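Local coordinates for protein ornithine carbamoyltransferase (Giardia intestinalis, PDB 3GRF) that probably catalyses the reversible transfer of a carbamoyl group between carbamoyl phosphate and ornithine, forming or breaking down citrulline in the arginine degradation pathway, at residues A[40-51]-A[66-77]. Residues are numbered along the deposited sequence; the frame is centred on the assembly and turned at random.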
ATOM      1  N   ALA A  40     -13.382   9.134 -12.699  1.00 28.80           N
ATOM      2  CA  ALA A  40     -14.250   8.110 -12.120  1.00 33.39           C
ATOM      3  C   ALA A  40     -14.274   6.855 -12.995  1.00 33.65           C
ATOM      4  O   ALA A  40     -15.105   5.960 -12.808  1.00 30.61           O
ATOM      5  CB  ALA A  40     -15.637   8.661 -11.918  1.00 32.59           C
ATOM      6  N   ARG A  41     -13.339   6.784 -13.939  1.00 31.15           N
ATOM      7  CA  ARG A  41     -13.233   5.646 -14.871  1.00 29.29           C
ATOM      8  C   ARG A  41     -12.979   4.293 -14.185  1.00 30.49           C
ATOM      9  O   ARG A  41     -13.567   3.277 -14.585  1.00 32.41           O
ATOM     10  CB  ARG A  41     -12.172   5.932 -15.943  1.00 25.91           C
ATOM     11  CG  ARG A  41     -12.552   7.008 -17.001  1.00 37.19           C
ATOM     12  CD  ARG A  41     -13.777   6.611 -17.871  1.00 35.88           C
ATOM     13  NE  ARG A  41     -13.429   5.514 -18.775  1.00 40.85           N
ATOM     14  CZ  ARG A  41     -14.204   4.988 -19.725  1.00 35.12           C
ATOM     15  NH1 ARG A  41     -15.435   5.415 -19.943  1.00 33.17           N
ATOM     16  NH2 ARG A  41     -13.712   4.019 -20.477  1.00 29.95           N
ATOM     17  N   ALA A  42     -12.163   4.281 -13.126  1.00 25.57           N
ATOM     18  CA  ALA A  42     -11.937   3.057 -12.320  1.00 33.00           C
ATOM     19  C   ALA A  42     -12.477   3.155 -10.904  1.00 24.90           C
ATOM     20  O   ALA A  42     -11.975   2.489 -10.010  1.00 22.16           O
ATOM     21  CB  ALA A  42     -10.388   2.721 -12.255  1.00 21.62           C
ATOM     22  N   ALA A  43     -13.489   3.981 -10.674  1.00 19.09           N
ATOM     23  CA  ALA A  43     -14.039   4.122  -9.347  1.00 24.57           C
ATOM     24  C   ALA A  43     -14.359   2.730  -8.817  1.00 31.14           C
ATOM     25  O   ALA A  43     -14.947   1.930  -9.538  1.00 32.79           O
ATOM     26  CB  ALA A  43     -15.325   4.979  -9.397  1.00 25.82           C
ATOM     27  N   ASN A  44     -13.963   2.450  -7.558  1.00 29.47           N
ATOM     28  CA  ASN A  44     -14.209   1.166  -6.860  1.00 28.15           C
ATOM     29  C   ASN A  44     -13.566  -0.078  -7.438  1.00 27.46           C
ATOM     30  O   ASN A  44     -13.892  -1.234  -7.046  1.00 25.82           O
ATOM     31  CB  ASN A  44     -15.688   0.912  -6.633  1.00 25.34           C
ATOM     32  CG  ASN A  44     -16.343   2.028  -5.869  1.00 33.84           C
ATOM     33  OD1 ASN A  44     -16.182   2.143  -4.660  1.00 29.91           O
ATOM     34  ND2 ASN A  44     -17.020   2.903  -6.585  1.00 23.79           N
ATOM     35  N   LYS A  45     -12.685   0.137  -8.403  1.00 24.37           N
ATOM     36  CA  LYS A  45     -12.107  -0.997  -9.122  1.00 30.30           C
ATOM     37  C   LYS A  45     -10.691  -1.073  -8.669  1.00 23.59           C
ATOM     38  O   LYS A  45     -10.126  -0.032  -8.313  1.00 26.95           O
ATOM     39  CB  LYS A  45     -12.201  -0.807 -10.639  1.00 30.84           C
ATOM     40  CG  LYS A  45     -13.639  -1.051 -11.161  1.00 38.54           C
ATOM     41  CD  LYS A  45     -13.797  -0.562 -12.592  1.00 49.26           C
ATOM     42  CE  LYS A  45     -15.242  -0.731 -13.076  1.00 48.37           C
ATOM     43  NZ  LYS A  45     -15.457  -2.102 -13.619  1.00 52.44           N
ATOM     44  N   THR A  46     -10.080  -2.267  -8.603  1.00 27.26           N
ATOM     45  CA  THR A  46      -8.681  -2.369  -8.122  1.00 25.63           C
ATOM     46  C   THR A  46      -7.785  -3.115  -9.077  1.00 22.73           C
ATOM     47  O   THR A  46      -8.214  -4.020  -9.795  1.00 22.63           O
ATOM     48  CB  THR A  46      -8.553  -2.986  -6.686  1.00 38.39           C
ATOM     49  OG1 THR A  46      -7.999  -4.310  -6.791  1.00 28.21           O
ATOM     50  CG2 THR A  46      -9.920  -3.033  -6.028  1.00 20.39           C
ATOM     51  N   LEU A  47      -6.532  -2.694  -9.073  1.00 26.94           N
ATOM     52  CA  LEU A  47      -5.519  -3.360  -9.816  1.00 19.84           C
ATOM     53  C   LEU A  47      -4.614  -4.102  -8.833  1.00 29.49           C
ATOM     54  O   LEU A  47      -4.223  -3.579  -7.798  1.00 23.16           O
ATOM     55  CB  LEU A  47      -4.733  -2.339 -10.661  1.00 25.24           C
ATOM     56  CG  LEU A  47      -3.236  -2.614 -10.862  1.00 23.99           C
ATOM     57  CD1 LEU A  47      -3.097  -3.723 -11.882  1.00 26.48           C
ATOM     58  CD2 LEU A  47      -2.388  -1.380 -11.271  1.00 19.22           C
ATOM     59  N   LEU A  48      -4.289  -5.336  -9.164  1.00 29.22           N
ATOM     60  CA  LEU A  48      -3.404  -6.065  -8.335  1.00 24.03           C
ATOM     61  C   LEU A  48      -2.050  -5.996  -9.001  1.00 28.45           C
ATOM     62  O   LEU A  48      -1.899  -6.444 -10.117  1.00 32.09           O
ATOM     63  CB  LEU A  48      -3.854  -7.506  -8.296  1.00 28.60           C
ATOM     64  CG  LEU A  48      -2.973  -8.450  -7.491  1.00 15.59           C
ATOM     65  CD1 LEU A  48      -2.512  -7.856  -6.110  1.00 16.82           C
ATOM     66  CD2 LEU A  48      -3.765  -9.706  -7.303  1.00 28.00           C
ATOM     67  N   ALA A  49      -1.039  -5.475  -8.303  1.00 30.09           N
ATOM     68  CA  ALA A  49       0.243  -5.197  -8.957  1.00 19.39           C
ATOM     69  C   ALA A  49       1.405  -5.895  -8.279  1.00 27.19           C
ATOM     70  O   ALA A  49       1.890  -5.403  -7.271  1.00 31.52           O
ATOM     71  CB  ALA A  49       0.487  -3.686  -8.949  1.00 23.20           C
ATOM     72  N   PHE A  50       1.845  -7.022  -8.851  1.00 31.77           N
ATOM     73  CA  PHE A  50       2.968  -7.834  -8.339  1.00 31.23           C
ATOM     74  C   PHE A  50       4.286  -7.249  -8.772  1.00 25.07           C
ATOM     75  O   PHE A  50       4.432  -6.779  -9.889  1.00 33.59           O
ATOM     76  CB  PHE A  50       2.865  -9.280  -8.858  1.00 23.07           C
ATOM     77  CG  PHE A  50       1.628 -10.031  -8.376  1.00 31.03           C
ATOM     78  CD1 PHE A  50       0.524 -10.158  -9.184  1.00 30.28           C
ATOM     79  CD2 PHE A  50       1.569 -10.584  -7.106  1.00 30.35           C
ATOM     80  CE1 PHE A  50      -0.623 -10.867  -8.740  1.00 36.02           C
ATOM     81  CE2 PHE A  50       0.415 -11.301  -6.664  1.00 23.75           C
ATOM     82  CZ  PHE A  50      -0.669 -11.427  -7.497  1.00 28.52           C
ATOM     83  N   PHE A  51       5.256  -7.229  -7.868  1.00 32.53           N
ATOM     84  CA  PHE A  51       6.576  -6.821  -8.233  1.00 22.69           C
ATOM     85  C   PHE A  51       7.515  -7.815  -7.603  1.00 32.84           C
ATOM     86  O   PHE A  51       7.487  -7.993  -6.393  1.00 39.82           O
ATOM     87  CB  PHE A  51       6.859  -5.413  -7.706  1.00 32.64           C
ATOM     88  CG  PHE A  51       6.145  -4.324  -8.465  1.00 32.15           C
ATOM     89  CD1 PHE A  51       6.773  -3.655  -9.501  1.00 32.55           C
ATOM     90  CD2 PHE A  51       4.855  -3.961  -8.122  1.00 25.52           C
ATOM     91  CE1 PHE A  51       6.097  -2.662 -10.203  1.00 34.95           C
ATOM     92  CE2 PHE A  51       4.174  -2.928  -8.791  1.00 30.86           C
ATOM     93  CZ  PHE A  51       4.784  -2.317  -9.857  1.00 32.39           C
ATOM     94  N   MET A  66      -4.063   4.676 -11.007  1.00 28.31           N
ATOM     95  CA  MET A  66      -5.355   4.198 -10.497  1.00 29.41           C
ATOM     96  C   MET A  66      -6.042   5.231  -9.679  1.00 27.81           C
ATOM     97  O   MET A  66      -7.244   5.396  -9.803  1.00 25.79           O
ATOM     98  CB  MET A  66      -5.238   2.888  -9.706  1.00 27.41           C
ATOM     99  CG  MET A  66      -4.810   1.660 -10.531  1.00 29.95           C
ATOM    100  SD  MET A  66      -6.012   1.121 -11.781  1.00 28.16           S
ATOM    101  CE  MET A  66      -7.354   0.688 -10.706  1.00 28.06           C
ATOM    102  N   THR A  67      -5.299   5.944  -8.838  1.00 23.92           N
ATOM    103  CA  THR A  67      -5.882   7.065  -8.057  1.00 24.68           C
ATOM    104  C   THR A  67      -6.492   8.106  -8.977  1.00 27.09           C
ATOM    105  O   THR A  67      -7.566   8.666  -8.700  1.00 27.57           O
ATOM    106  CB  THR A  67      -4.813   7.711  -7.171  1.00 27.72           C
ATOM    107  OG1 THR A  67      -4.260   6.691  -6.325  1.00 20.50           O
ATOM    108  CG2 THR A  67      -5.400   8.835  -6.294  1.00 20.71           C
ATOM    109  N   ARG A  68      -5.825   8.375 -10.088  1.00 24.59           N
ATOM    110  CA  ARG A  68      -6.312   9.425 -11.016  1.00 30.14           C
ATOM    111  C   ARG A  68      -7.586   9.070 -11.754  1.00 30.25           C
ATOM    112  O   ARG A  68      -8.289   9.945 -12.259  1.00 27.73           O
ATOM    113  CB  ARG A  68      -5.215   9.827 -11.983  1.00 23.10           C
ATOM    114  CG  ARG A  68      -4.180  10.711 -11.286  1.00 29.00           C
ATOM    115  CD  ARG A  68      -2.981  10.956 -12.164  1.00 44.65           C
ATOM    116  NE  ARG A  68      -3.202  11.978 -13.194  1.00 45.17           N
ATOM    117  CZ  ARG A  68      -2.826  13.254 -13.108  1.00 45.73           C
ATOM    118  NH1 ARG A  68      -2.239  13.701 -12.013  1.00 35.68           N
ATOM    119  NH2 ARG A  68      -3.063  14.098 -14.122  1.00 38.98           N
ATOM    120  N   LEU A  69      -7.829   7.758 -11.833  1.00 26.62           N
ATOM    121  CA  LEU A  69      -8.958   7.132 -12.500  1.00 25.57           C
ATOM    122  C   LEU A  69      -9.996   6.844 -11.446  1.00 26.28           C
ATOM    123  O   LEU A  69     -11.121   6.551 -11.781  1.00 30.49           O
ATOM    124  CB  LEU A  69      -8.500   5.825 -13.141  1.00 26.16           C
ATOM    125  CG  LEU A  69      -8.194   5.620 -14.624  1.00 28.06           C
ATOM    126  CD1 LEU A  69      -8.209   6.847 -15.478  1.00 27.41           C
ATOM    127  CD2 LEU A  69      -6.878   4.872 -14.762  1.00 41.88           C
ATOM    128  N   GLY A  70      -9.592   6.898 -10.170  1.00 26.23           N
ATOM    129  CA  GLY A  70     -10.505   6.860  -9.017  1.00 24.59           C
ATOM    130  C   GLY A  70     -10.623   5.513  -8.347  1.00 30.84           C
ATOM    131  O   GLY A  70     -11.570   5.262  -7.588  1.00 28.37           O
ATOM    132  N   GLY A  71      -9.658   4.647  -8.633  1.00 22.04           N
ATOM    133  CA  GLY A  71      -9.682   3.272  -8.173  1.00 27.81           C
ATOM    134  C   GLY A  71      -8.445   3.132  -7.304  1.00 19.86           C
ATOM    135  O   GLY A  71      -7.991   4.125  -6.710  1.00 25.77           O
ATOM    136  N   HIS A  72      -7.902   1.926  -7.235  1.00 25.02           N
ATOM    137  CA  HIS A  72      -6.810   1.630  -6.265  1.00 24.72           C
ATOM    138  C   HIS A  72      -5.939   0.515  -6.792  1.00 23.51           C
ATOM    139  O   HIS A  72      -6.451  -0.399  -7.410  1.00 26.79           O
ATOM    140  CB  HIS A  72      -7.380   1.175  -4.922  1.00 23.05           C
ATOM    141  CG  HIS A  72      -6.333   1.050  -3.858  1.00 28.42           C
ATOM    142  ND1 HIS A  72      -5.977  -0.160  -3.303  1.00 26.13           N
ATOM    143  CD2 HIS A  72      -5.516   1.974  -3.305  1.00 28.44           C
ATOM    144  CE1 HIS A  72      -4.996   0.024  -2.439  1.00 25.23           C
ATOM    145  NE2 HIS A  72      -4.700   1.311  -2.412  1.00 28.97           N
ATOM    146  N   ALA A  73      -4.620   0.596  -6.529  1.00 22.14           N
ATOM    147  CA  ALA A  73      -3.692  -0.476  -6.861  1.00 17.35           C
ATOM    148  C   ALA A  73      -3.139  -1.071  -5.585  1.00 18.22           C
ATOM    149  O   ALA A  73      -2.706  -0.335  -4.684  1.00 23.42           O
ATOM    150  CB  ALA A  73      -2.505   0.065  -7.716  1.00 17.64           C
ATOM    151  N   ILE A  74      -3.142  -2.400  -5.539  1.00 26.07           N
ATOM    152  CA  ILE A  74      -2.525  -3.155  -4.472  1.00 25.14           C
ATOM    153  C   ILE A  74      -1.072  -3.419  -4.875  1.00 27.46           C
ATOM    154  O   ILE A  74      -0.792  -4.095  -5.857  1.00 26.47           O
ATOM    155  CB  ILE A  74      -3.205  -4.492  -4.286  1.00 25.00           C
ATOM    156  CG1 ILE A  74      -4.654  -4.284  -3.825  1.00 23.46           C
ATOM    157  CG2 ILE A  74      -2.449  -5.323  -3.249  1.00 18.62           C
ATOM    158  CD1 ILE A  74      -5.486  -5.602  -3.739  1.00 25.39           C
ATOM    159  N   TYR A  75      -0.149  -2.867  -4.122  1.00 29.15           N
ATOM    160  CA  TYR A  75       1.224  -3.142  -4.365  1.00 28.92           C
ATOM    161  C   TYR A  75       1.556  -4.508  -3.712  1.00 24.99           C
ATOM    162  O   TYR A  75       1.590  -4.666  -2.466  1.00 29.80           O
ATOM    163  CB  TYR A  75       2.071  -1.995  -3.840  1.00 32.88           C
ATOM    164  CG  TYR A  75       3.517  -2.388  -3.764  1.00 30.19           C
ATOM    165  CD1 TYR A  75       4.242  -2.617  -4.923  1.00 32.31           C
ATOM    166  CD2 TYR A  75       4.150  -2.565  -2.526  1.00 41.82           C
ATOM    167  CE1 TYR A  75       5.579  -3.026  -4.872  1.00 36.99           C
ATOM    168  CE2 TYR A  75       5.489  -2.972  -2.451  1.00 31.83           C
ATOM    169  CZ  TYR A  75       6.196  -3.196  -3.640  1.00 43.42           C
ATOM    170  OH  TYR A  75       7.535  -3.580  -3.601  1.00 45.26           O
ATOM    171  N   TYR A  76       1.721  -5.569  -4.578  1.00 31.14           N
ATOM    172  CA  TYR A  76       2.015  -6.890  -3.990  1.00 29.98           C
ATOM    173  C   TYR A  76       3.453  -7.350  -4.244  1.00 35.37           C
ATOM    174  O   TYR A  76       3.778  -7.880  -5.299  1.00 37.19           O
ATOM    175  CB  TYR A  76       0.995  -7.913  -4.466  1.00 24.85           C
ATOM    176  CG  TYR A  76       0.838  -9.075  -3.525  1.00 36.14           C
ATOM    177  CD1 TYR A  76      -0.340  -9.344  -2.823  1.00 34.88           C
ATOM    178  CD2 TYR A  76       1.926  -9.942  -3.345  1.00 31.82           C
ATOM    179  CE1 TYR A  76      -0.423 -10.444  -1.960  1.00 50.85           C
ATOM    180  CE2 TYR A  76       1.858 -11.035  -2.484  1.00 43.20           C
ATOM    181  CZ  TYR A  76       0.688 -11.281  -1.793  1.00 41.14           C
ATOM    182  OH  TYR A  76       0.623 -12.365  -0.948  1.00 52.57           O
ATOM    183  N   GLU A  77       4.301  -7.195  -3.226  1.00 34.37           N
ATOM    184  CA  GLU A  77       5.717  -7.461  -3.353  1.00 40.92           C
ATOM    185  C   GLU A  77       5.993  -8.959  -3.213  1.00 42.10           C
ATOM    186  O   GLU A  77       5.435  -9.624  -2.341  1.00 41.98           O
ATOM    187  CB  GLU A  77       6.496  -6.631  -2.324  1.00 39.23           C
ATOM    188  CG  GLU A  77       6.140  -6.961  -0.848  1.00 67.21           C
ATOM    189  CD  GLU A  77       5.122  -5.986  -0.163  1.00 75.22           C
ATOM    190  OE1 GLU A  77       5.539  -5.296   0.811  1.00 70.64           O
ATOM    191  OE2 GLU A  77       3.920  -5.945  -0.565  1.00 62.31           O
TER
HETATM  192  O   HOH W   1     -12.165   3.328  -5.351  1.00 38.99           O
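Phe50 and Tyr76 lie side by side and point the same way from neighbouring parallel strands, with Phe50 CE2 over one face of the Tyr76 ring, toward its rim, and the ring planes at 50°. Leu48 completes this row: its CG stands anti to the backbone N (chi1 178°), which lets CD1 reach both Ile74 CG2 (3.8 Å) and Tyr76 CB. On the other side of the sheet, the Phe51 and Tyr75 side chains cross at about a right angle, though their ring planes are only 41° apart; Phe51 CD2 lies at the Tyr75 edge, 3.5 Å from Tyr75 CE1. The small Ala73 CB packs against Leu47 CD2, while Met66, bent at chi2 and chi3, lays SD 3.9 Å from Leu47 CB, joining helix to sheet. Between these layers Leu47 gives its N-H to His72 O (2.8 Å) and receives that of Ile74 nearly straight on its carbonyl. Gly70 ends the helix in a Schellman motif, its positive phi suiting glycine; Gly71 CA lies 3.0 Å from Ala42 O, a tight place suiting a residue without a side chain. In this beta-alpha-beta unit of the domain that, as in the family, probably binds carbamoyl phosphate, backbone bonds fix the register and apolar side chains pack both faces, positioning His72 to share nickel with His72 of both other subunits.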